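Local coordinates for protein Drep2 (Drosophila melanogaster, PDB 4D2K) that probably takes part in apoptotic DNA fragmentation through its CIDE domain, the part in this structure, which belongs to a family that self-associates into higher-order assemblies, at residues R10-W15 / T73-L78; L41-S46 / L77-E82. All coordinates share one frame; numbering follows the deposited sequence.

Interaction 1 (R10-W15 / T73-L78); sequences RPLKIW and TVLLLL
The first and last strands of the ubiquitin-like CIDE-N domain run side by side as the central parallel pair of a mixed sheet, with Lys-13, Ile-14 and Trp-15 in register with Val-74, Leu-75 and Leu-76. Four backbone hydrogen bonds establish the pairing. Thr-73 O receives Lys-13 N at 3.1 Å from above its carbonyl plane, whereas Leu-75 N meets Lys-13 O in plane at 2.8 Å. Trp-15 N reaches Leu-75 O nearly along the C=O axis, and Trp-15 O accepts Leu-77 N at 3.0 Å. On the Lys-13 and Trp-15 face, CG1 of Val-74, anti to its backbone N (chi1 -173°), sits over the indole, 3.4 Å from the centroid of its six-membered ring, a CH-pi contact 10° off the ring normal. Leu-76 CD2 packs on Trp-15 CB. An alanine in place of Trp-15, removing the ring over Val-74 CG1 and the cation-pi partner of Arg-22, would probably leave Val-74 less covered and loosen this face. On the other face Ile-14 CD1 lies 3.9 Å from Leu-77 CB and 4.0 Å from Leu-75 CB. Directional hydrogen bonds thus fix the register, with CH-pi packing added on the Trp-15 face and aliphatic packing on the Ile-14 face.

Interaction 2 (L41-S46 / L77-E82); sequences LGVPAS and LLRQGE
Leucine packing makes the tight end of this contact and an arginine tip the looser one. Leu-41 CD2 presses on Leu-77 CB at 3.7 Å, the two side chains lying alongside one another and running opposite ways. Leu-77 holds CG anti to its backbone N (chi1 -165°), and its CD2 approaches Val-43 CG2 less closely, at 4.2 Å. Farther out Val-43 and Arg-79 meet tip to tip: CG2 of the valine lies 3.9 Å from both CD and NH1 of Arg-79, and CG1 stands 4.3 Å above the guanidinium plane, over its centre. Arg-79 reaches there with CG in the crowded position between backbone N and carbonyl carbon (chi1 39°) and a bend at chi3. Its NH2 forms a salt bridge with Glu-47, while exposed Pro-44 brings CD only to 4.3 Å from that NH2. Behind the arginine, a type I' turn from Arg-79 to Glu-82 closes with Glu-82 N on Arg-79 O, and Glu-82 OE1 accepts Arg-79 N at 3.2 Å. The residues after helix 30-40, ended by a Schellman motif at Gly-42, pack on the C-terminal part of strand 74-79, where Ile-14 of strand 10-16 and Val-49 of strand 49-53 also pack.

Strand 74-79 joins the two contacts, whose centres are about 13 Å apart. Interaction 1 lies near the middle of the chain, its centre about 4 Å from the chain centre, whereas interaction 2 is farther out, at about 10 Å. Leu-77 is the pivot: it gives its backbone N to Trp-15 O, and its side chain is shared between Ile-14 in interaction 1 and Leu-41 and Val-43 in interaction 2. The contacts also touch directly, since Leu-41 CD1 is 3.8 Å from Ile-14 O and Leu-41 CD2 is 3.9 Å from Trp-15 C. Interaction 2 sets the loop leaving helix 30-40 against the parallel pair formed in interaction 1, as expected of a ubiquitin-like fold.

Interaction 1 (R10-W15 / T73-L78)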
# COMPACT_ATOMS: atom_id res chain seq x y z
N ARG A 10 7.54 -7.27 7.87
CA ARG A 10 8.25 -7.35 6.59
C ARG A 10 8.30 -5.94 5.99
O ARG A 10 7.38 -5.15 6.20
CB ARG A 10 7.54 -8.33 5.64
CG ARG A 10 6.18 -7.82 5.14
CD ARG A 10 5.31 -8.89 4.49
NE ARG A 10 4.85 -9.88 5.47
CZ ARG A 10 4.31 -11.05 5.16
NH1 ARG A 10 4.15 -11.39 3.89
NH2 ARG A 10 3.91 -11.88 6.11
N PRO A 11 9.35 -5.64 5.21
CA PRO A 11 9.42 -4.34 4.54
C PRO A 11 8.55 -4.36 3.30
O PRO A 11 8.50 -5.40 2.65
CB PRO A 11 10.90 -4.21 4.17
CG PRO A 11 11.38 -5.63 4.06
CD PRO A 11 10.57 -6.44 5.03
N LEU A 12 7.85 -3.26 3.03
CA LEU A 12 7.07 -3.08 1.80
C LEU A 12 7.27 -1.63 1.38
O LEU A 12 7.60 -0.79 2.23
CB LEU A 12 5.58 -3.39 2.03
CG LEU A 12 5.24 -4.83 2.44
CD1 LEU A 12 3.76 -4.97 2.80
CD2 LEU A 12 5.66 -5.82 1.36
N LYS A 13 7.09 -1.33 0.09
CA LYS A 13 7.21 0.05 -0.40
C LYS A 13 5.82 0.62 -0.72
O LYS A 13 5.02 -0.00 -1.42
CB LYS A 13 8.13 0.12 -1.63
CG LYS A 13 9.64 -0.19 -1.33
CD LYS A 13 10.43 -0.41 -2.65
CE LYS A 13 11.95 -0.68 -2.41
NZ LYS A 13 12.71 -0.95 -3.69
N ILE A 14 5.54 1.83 -0.25
CA ILE A 14 4.22 2.38 -0.42
C ILE A 14 4.37 3.76 -1.06
O ILE A 14 5.00 4.67 -0.51
CB ILE A 14 3.41 2.42 0.91
CG1 ILE A 14 1.96 2.83 0.66
CG2 ILE A 14 4.02 3.37 1.93
CD1 ILE A 14 1.08 1.71 0.12
N TRP A 15 3.87 3.86 -2.28
CA TRP A 15 4.01 5.07 -3.06
C TRP A 15 2.62 5.68 -3.31
O TRP A 15 1.61 4.95 -3.36
CB TRP A 15 4.67 4.75 -4.40
CG TRP A 15 6.06 4.18 -4.32
CD1 TRP A 15 6.77 3.91 -3.19
CD2 TRP A 15 6.89 3.80 -5.42
NE1 TRP A 15 7.99 3.39 -3.52
CE2 TRP A 15 8.09 3.31 -4.89
CE3 TRP A 15 6.72 3.81 -6.81
CZ2 TRP A 15 9.14 2.85 -5.70
CZ3 TRP A 15 7.77 3.34 -7.61
CH2 TRP A 15 8.95 2.87 -7.05
N THR A 73 7.90 -5.46 -2.14
CA THR A 73 6.91 -5.28 -3.20
C THR A 73 6.46 -3.81 -3.18
O THR A 73 6.20 -3.26 -2.10
CB THR A 73 5.68 -6.20 -3.02
OG1 THR A 73 6.08 -7.57 -3.11
CG2 THR A 73 4.62 -5.92 -4.06
N VAL A 74 6.42 -3.19 -4.36
CA VAL A 74 5.98 -1.80 -4.49
C VAL A 74 4.45 -1.72 -4.63
O VAL A 74 3.88 -2.31 -5.55
CB VAL A 74 6.63 -1.10 -5.70
CG1 VAL A 74 6.27 0.40 -5.72
CG2 VAL A 74 8.13 -1.29 -5.68
N LEU A 75 3.81 -1.02 -3.71
CA LEU A 75 2.36 -0.85 -3.66
C LEU A 75 2.00 0.63 -3.82
O LEU A 75 2.79 1.50 -3.48
CB LEU A 75 1.80 -1.37 -2.33
CG LEU A 75 2.04 -2.84 -1.97
CD1 LEU A 75 1.56 -3.15 -0.54
CD2 LEU A 75 1.34 -3.75 -2.99
N LEU A 76 0.83 0.92 -4.38
CA LEU A 76 0.34 2.29 -4.42
C LEU A 76 -0.85 2.39 -3.49
O LEU A 76 -1.70 1.50 -3.43
CB LEU A 76 -0.07 2.73 -5.83
CG LEU A 76 0.89 2.58 -7.02
CD1 LEU A 76 0.31 3.26 -8.25
CD2 LEU A 76 2.28 3.11 -6.71
N LEU A 77 -0.91 3.50 -2.78
CA LEU A 77 -2.07 3.79 -1.98
C LEU A 77 -2.92 4.75 -2.81
O LEU A 77 -2.42 5.78 -3.23
CB LEU A 77 -1.64 4.38 -0.64
CG LEU A 77 -2.62 4.47 0.52
CD1 LEU A 77 -1.84 4.51 1.81
CD2 LEU A 77 -3.43 5.72 0.39
N LEU A 78 -4.17 4.40 -3.06
CA LEU A 78 -5.09 5.25 -3.82
C LEU A 78 -6.15 5.82 -2.90
O LEU A 78 -6.83 5.06 -2.19
CB LEU A 78 -5.80 4.45 -4.92
CG LEU A 78 -4.92 3.68 -5.90
CD1 LEU A 78 -5.76 2.91 -6.90
CD2 LEU A 78 -3.97 4.63 -6.60

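Interaction 2 (L41-S46 / L77-E82)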
# COMPACT_ATOMS: atom_id res chain seq x y z
N LEU A 41 1.89 8.40 4.17
CA LEU A 41 1.53 9.25 3.05
C LEU A 41 0.72 10.47 3.50
O LEU A 41 0.24 11.22 2.67
CB LEU A 41 0.78 8.45 1.98
CG LEU A 41 1.71 7.88 0.89
CD1 LEU A 41 2.83 7.09 1.48
CD2 LEU A 41 0.93 7.00 -0.09
N GLY A 42 0.59 10.68 4.80
CA GLY A 42 -0.08 11.86 5.33
C GLY A 42 -1.58 11.87 5.09
O GLY A 42 -2.21 12.93 4.99
N VAL A 43 -2.16 10.68 5.07
CA VAL A 43 -3.59 10.49 4.90
C VAL A 43 -4.24 10.36 6.28
O VAL A 43 -3.76 9.59 7.12
CB VAL A 43 -3.88 9.20 4.07
CG1 VAL A 43 -5.38 8.94 3.94
CG2 VAL A 43 -3.19 9.25 2.70
N PRO A 44 -5.32 11.12 6.52
CA PRO A 44 -5.96 11.09 7.84
C PRO A 44 -6.39 9.67 8.15
O PRO A 44 -6.82 8.96 7.23
CB PRO A 44 -7.17 12.02 7.69
CG PRO A 44 -6.87 12.89 6.51
CD PRO A 44 -5.68 12.33 5.76
N ALA A 45 -6.24 9.24 9.40
CA ALA A 45 -6.37 7.83 9.74
C ALA A 45 -7.73 7.22 9.45
O ALA A 45 -7.82 6.03 9.13
CB ALA A 45 -6.03 7.62 11.21
N SER A 46 -8.78 8.02 9.54
CA SER A 46 -10.12 7.51 9.31
C SER A 46 -10.42 7.26 7.84
O SER A 46 -11.19 6.36 7.51
CB SER A 46 -11.17 8.48 9.89
OG SER A 46 -11.11 9.73 9.22
N LEU A 77 -0.91 3.50 -2.78
CA LEU A 77 -2.07 3.79 -1.98
C LEU A 77 -2.92 4.75 -2.81
O LEU A 77 -2.42 5.78 -3.23
CB LEU A 77 -1.64 4.38 -0.64
CG LEU A 77 -2.62 4.47 0.52
CD1 LEU A 77 -1.84 4.51 1.81
CD2 LEU A 77 -3.43 5.72 0.39
N LEU A 78 -4.17 4.40 -3.06
CA LEU A 78 -5.09 5.25 -3.82
C LEU A 78 -6.15 5.82 -2.90
O LEU A 78 -6.83 5.06 -2.19
CB LEU A 78 -5.80 4.45 -4.92
CG LEU A 78 -4.92 3.68 -5.90
CD1 LEU A 78 -5.76 2.91 -6.90
CD2 LEU A 78 -3.97 4.63 -6.60
N ARG A 79 -6.30 7.13 -2.90
CA ARG A 79 -7.38 7.75 -2.15
C ARG A 79 -8.35 8.46 -3.09
O ARG A 79 -8.04 8.66 -4.27
CB ARG A 79 -6.83 8.73 -1.11
CG ARG A 79 -5.63 9.54 -1.61
CD ARG A 79 -5.06 10.43 -0.52
NE ARG A 79 -6.12 11.11 0.22
CZ ARG A 79 -5.91 12.10 1.08
NH1 ARG A 79 -4.68 12.54 1.30
NH2 ARG A 79 -6.94 12.66 1.71
N GLN A 80 -9.52 8.81 -2.57
CA GLN A 80 -10.46 9.71 -3.24
C GLN A 80 -10.55 9.64 -4.76
O GLN A 80 -10.24 10.63 -5.43
CB GLN A 80 -10.10 11.17 -2.90
CG GLN A 80 -10.44 11.65 -1.50
CD GLN A 80 -10.15 13.13 -1.35
OE1 GLN A 80 -9.38 13.71 -2.13
NE2 GLN A 80 -10.77 13.76 -0.36
N GLY A 81 -10.92 8.49 -5.32
CA GLY A 81 -11.11 8.45 -6.76
C GLY A 81 -9.88 8.32 -7.63
O GLY A 81 -10.00 8.33 -8.83
N GLU A 82 -8.70 8.27 -7.02
CA GLU A 82 -7.47 8.06 -7.79
C GLU A 82 -7.53 6.64 -8.31
O GLU A 82 -8.07 5.75 -7.65
CB GLU A 82 -6.24 8.30 -6.92
CG GLU A 82 -6.08 9.74 -6.47
CD GLU A 82 -5.15 9.89 -5.29
OE1 GLU A 82 -4.55 8.89 -4.87
OE2 GLU A 82 -5.01 11.02 -4.78